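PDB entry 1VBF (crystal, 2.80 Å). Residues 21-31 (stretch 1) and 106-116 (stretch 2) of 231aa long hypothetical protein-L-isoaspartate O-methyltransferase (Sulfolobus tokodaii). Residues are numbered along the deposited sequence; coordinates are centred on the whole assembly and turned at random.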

# COMPACT_ATOMS: atom_id res chain seq x y z
N ASN B 21 -3.06 42.57 14.26
CA ASN B 21 -4.15 43.05 15.06
C ASN B 21 -5.07 43.97 14.27
O ASN B 21 -6.29 43.89 14.39
CB ASN B 21 -3.64 43.80 16.29
CG ASN B 21 -4.64 43.77 17.42
OD1 ASN B 21 -4.35 43.28 18.50
ND2 ASN B 21 -5.83 44.28 17.17
N LYS B 22 -4.49 44.82 13.44
CA LYS B 22 -5.24 45.78 12.63
C LYS B 22 -6.05 45.28 11.39
O LYS B 22 -7.21 45.64 11.24
CB LYS B 22 -4.27 46.89 12.21
CG LYS B 22 -4.84 47.88 11.23
CD LYS B 22 -3.75 48.78 10.70
CE LYS B 22 -4.22 49.58 9.49
NZ LYS B 22 -3.13 50.46 8.99
N VAL B 23 -5.44 44.47 10.52
CA VAL B 23 -6.13 43.98 9.32
C VAL B 23 -7.27 43.00 9.61
O VAL B 23 -7.09 41.97 10.24
CB VAL B 23 -5.11 43.34 8.31
CG1 VAL B 23 -5.84 42.81 7.08
CG2 VAL B 23 -4.05 44.37 7.90
N ASP B 24 -8.46 43.34 9.13
CA ASP B 24 -9.62 42.50 9.38
C ASP B 24 -9.72 41.40 8.33
O ASP B 24 -10.20 41.64 7.22
CB ASP B 24 -10.89 43.36 9.39
CG ASP B 24 -12.14 42.56 9.67
OD1 ASP B 24 -12.01 41.36 10.00
OD2 ASP B 24 -13.26 43.12 9.57
N ARG B 25 -9.28 40.20 8.69
CA ARG B 25 -9.29 39.07 7.77
C ARG B 25 -10.67 38.66 7.23
O ARG B 25 -10.77 38.01 6.19
CB ARG B 25 -8.59 37.88 8.45
CG ARG B 25 -8.46 36.63 7.59
CD ARG B 25 -7.40 35.68 8.15
NE ARG B 25 -7.29 34.43 7.39
CZ ARG B 25 -7.79 33.26 7.78
NH1 ARG B 25 -8.45 33.16 8.92
NH2 ARG B 25 -7.66 32.19 7.00
N SER B 26 -11.75 39.04 7.89
CA SER B 26 -13.05 38.67 7.35
C SER B 26 -13.33 39.48 6.08
O SER B 26 -14.21 39.13 5.28
CB SER B 26 -14.13 38.90 8.40
OG SER B 26 -14.11 40.25 8.83
N LEU B 27 -12.58 40.57 5.91
CA LEU B 27 -12.72 41.43 4.75
C LEU B 27 -12.14 40.81 3.48
O LEU B 27 -12.36 41.33 2.37
CB LEU B 27 -12.07 42.79 5.01
CG LEU B 27 -12.95 44.00 5.43
CD1 LEU B 27 -14.23 43.56 6.17
CD2 LEU B 27 -12.10 44.92 6.31
N PHE B 28 -11.40 39.72 3.60
CA PHE B 28 -10.86 39.11 2.41
C PHE B 28 -11.48 37.76 2.20
O PHE B 28 -11.19 37.10 1.20
CB PHE B 28 -9.36 38.96 2.52
CG PHE B 28 -8.65 40.24 2.77
CD1 PHE B 28 -8.70 40.83 4.03
CD2 PHE B 28 -7.86 40.82 1.78
CE1 PHE B 28 -7.97 41.99 4.30
CE2 PHE B 28 -7.12 41.97 2.04
CZ PHE B 28 -7.18 42.56 3.31
N LEU B 29 -12.32 37.34 3.14
CA LEU B 29 -13.00 36.05 3.05
C LEU B 29 -14.43 36.17 2.53
O LEU B 29 -15.12 37.13 2.85
CB LEU B 29 -13.01 35.38 4.43
CG LEU B 29 -11.66 34.90 4.97
CD1 LEU B 29 -11.80 34.54 6.44
CD2 LEU B 29 -11.15 33.69 4.17
N PRO B 30 -14.88 35.19 1.73
CA PRO B 30 -16.24 35.18 1.16
C PRO B 30 -17.26 35.10 2.29
O PRO B 30 -16.89 34.95 3.46
CB PRO B 30 -16.28 33.91 0.30
CG PRO B 30 -14.86 33.56 0.09
CD PRO B 30 -14.17 33.95 1.37
N GLU B 31 -18.54 35.18 1.94
CA GLU B 31 -19.63 35.11 2.92
C GLU B 31 -19.64 33.79 3.68
O GLU B 31 -19.66 33.75 4.92
CB GLU B 31 -20.96 35.30 2.17
CG GLU B 31 -22.23 35.18 3.00
CD GLU B 31 -22.27 36.15 4.17
OE1 GLU B 31 -21.52 37.17 4.11
OE2 GLU B 31 -23.04 35.90 5.13
N ASN B 106 -8.84 38.10 -10.10
CA ASN B 106 -9.98 38.99 -10.17
C ASN B 106 -10.55 39.24 -8.78
O ASN B 106 -10.73 40.39 -8.38
CB ASN B 106 -11.07 38.41 -11.08
CG ASN B 106 -10.65 38.34 -12.55
OD1 ASN B 106 -9.85 39.15 -13.02
ND2 ASN B 106 -11.20 37.37 -13.28
N TYR B 107 -10.83 38.15 -8.07
CA TYR B 107 -11.41 38.22 -6.74
C TYR B 107 -10.65 39.17 -5.82
O TYR B 107 -11.26 39.90 -5.05
CB TYR B 107 -11.49 36.83 -6.13
CG TYR B 107 -11.95 36.78 -4.68
CD1 TYR B 107 -13.31 36.81 -4.34
CD2 TYR B 107 -11.02 36.71 -3.65
CE1 TYR B 107 -13.72 36.77 -2.99
CE2 TYR B 107 -11.41 36.69 -2.33
CZ TYR B 107 -12.74 36.71 -2.00
OH TYR B 107 -13.05 36.67 -0.66
N ALA B 108 -9.32 39.18 -5.92
CA ALA B 108 -8.54 40.04 -5.03
C ALA B 108 -8.25 41.45 -5.51
O ALA B 108 -7.90 42.30 -4.69
CB ALA B 108 -7.22 39.36 -4.69
N SER B 109 -8.37 41.69 -6.81
CA SER B 109 -8.12 43.00 -7.43
C SER B 109 -8.75 44.17 -6.66
O SER B 109 -8.12 45.22 -6.43
CB SER B 109 -8.68 43.00 -8.86
OG SER B 109 -10.09 42.82 -8.82
N LYS B 110 -10.00 43.96 -6.29
CA LYS B 110 -10.80 44.92 -5.55
C LYS B 110 -10.50 45.02 -4.04
O LYS B 110 -10.56 46.10 -3.46
CB LYS B 110 -12.26 44.52 -5.80
CG LYS B 110 -12.38 42.99 -5.98
CD LYS B 110 -13.63 42.52 -6.72
CE LYS B 110 -13.50 42.73 -8.22
NZ LYS B 110 -14.67 42.19 -8.96
N LEU B 111 -10.14 43.90 -3.42
CA LEU B 111 -9.88 43.85 -1.98
C LEU B 111 -8.63 44.54 -1.44
O LEU B 111 -8.49 44.68 -0.23
CB LEU B 111 -9.86 42.39 -1.52
CG LEU B 111 -11.12 41.57 -1.82
CD1 LEU B 111 -10.81 40.07 -1.71
CD2 LEU B 111 -12.23 41.99 -0.86
N LEU B 112 -7.71 44.96 -2.31
CA LEU B 112 -6.49 45.60 -1.83
C LEU B 112 -6.35 47.08 -2.21
O LEU B 112 -5.25 47.66 -2.12
CB LEU B 112 -5.28 44.83 -2.35
CG LEU B 112 -5.07 43.47 -1.69
CD1 LEU B 112 -3.92 42.70 -2.35
CD2 LEU B 112 -4.78 43.71 -0.23
N SER B 113 -7.46 47.69 -2.61
CA SER B 113 -7.49 49.09 -3.02
C SER B 113 -6.88 50.04 -1.99
O SER B 113 -6.11 50.93 -2.33
CB SER B 113 -8.94 49.49 -3.32
OG SER B 113 -9.74 49.28 -2.17
N TYR B 114 -7.23 49.84 -0.73
CA TYR B 114 -6.71 50.65 0.35
C TYR B 114 -5.19 50.75 0.37
O TYR B 114 -4.61 51.54 1.12
CB TYR B 114 -7.19 50.07 1.68
CG TYR B 114 -6.42 50.56 2.90
CD1 TYR B 114 -6.60 51.85 3.39
CD2 TYR B 114 -5.54 49.71 3.57
CE1 TYR B 114 -5.91 52.29 4.54
CE2 TYR B 114 -4.85 50.13 4.71
CZ TYR B 114 -5.04 51.42 5.19
OH TYR B 114 -4.36 51.83 6.32
N TYR B 115 -4.52 49.94 -0.43
CA TYR B 115 -3.06 49.97 -0.40
C TYR B 115 -2.48 50.62 -1.63
O TYR B 115 -3.02 50.49 -2.73
CB TYR B 115 -2.51 48.54 -0.22
CG TYR B 115 -2.83 47.91 1.13
CD1 TYR B 115 -2.02 48.16 2.24
CD2 TYR B 115 -3.99 47.15 1.31
CE1 TYR B 115 -2.36 47.66 3.51
CE2 TYR B 115 -4.35 46.66 2.57
CZ TYR B 115 -3.53 46.92 3.67
OH TYR B 115 -3.87 46.48 4.94
N ASN B 116 -1.36 51.31 -1.46
CA ASN B 116 -0.72 51.96 -2.59
C ASN B 116 0.71 51.45 -2.76
O ASN B 116 1.51 52.05 -3.49
CB ASN B 116 -0.72 53.48 -2.37
CG ASN B 116 0.49 53.98 -1.56
OD1 ASN B 116 0.92 53.35 -0.58
ND2 ASN B 116 1.03 55.12 -1.97
O HOH W 1 -10.45 43.92 1.26

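Two stretches of one chain, at least 77 residues apart wherever they touch, meet here over a modest area of 386 Å². Neither is a strand, and no direct backbone-to-backbone hydrogen bond joins them. Side chains and one water do the work. The backbones come closest at Phe28 and Leu111, whose CA atoms are 6.5 Å apart. They are wider at Val23 and Tyr114, 11.2 Å from CA to CA, so longer side chains must span the gap there.

Stretch 1 leaves a helix at Val23 and enters a short 3-10 segment at Arg25. Asp24 steadies its start: Asp24 OD1 accepts from Ser26 N at 3.1 Å and from Ser26 OG at 2.6 Å. The p rotamer of Ser26 suits the second bond. Stretch 2 begins in a helix and contains two type I turns, Lys110 to Ser113 and Leu112 to Tyr115.

Phe28 is the centre of the contact and loses 92 Å² to the other stretch. Its CA-to-CB bond points sideways, but the m rotamer (chi1 -57°) brings the ring nearer. Phe28 CE2 lies 3.7 Å from Leu112 CD2, which sits at the ring edge. Phe28 CD2 lies 4.2 Å from Leu111 CB. Leu112, also sideways at CB, is m,t, and this carries its CD2 to the ring. These are apolar contacts, without directional bonds.

The carbonyl of Phe28 is bound as well. Tyr107 OH donates to Phe28 O at 2.7 Å, a short bond lying near the plane of the tyrosine ring. Tyr107 points toward stretch 1, and its t rotamer extends the ring to reach that oxygen. Tyr107 OH also lies 3.6 Å from Pro30 CD. Pro30 N, 3.4 Å from Tyr107 OH, has no hydrogen to share, so that approach is packing only.

Leu111 is m,t and points toward stretch 1. Leu111 CD2 lies 3.3 Å from Leu27 O. Nearby, water 1 donates to Leu111 O at 2.6 Å and, weakly, to Leu27 O at 3.4 Å, linking the two backbones indirectly.

At the wide end, Lys22 is all t from chi1 to chi4. This fully extended chain takes Lys22 NZ to Tyr114 OH, where it donates a hydrogen bond of 3.2 Å. Tyr114 is also t, and the amine lies near its ring plane, as expected for a bond to the phenol oxygen. Tyr115, an m rotamer, places Tyr115 OH 3.6 Å from Val23 CG2; this is van der Waals contact, and the hydroxyl is hydrogen-bonded elsewhere in the structure.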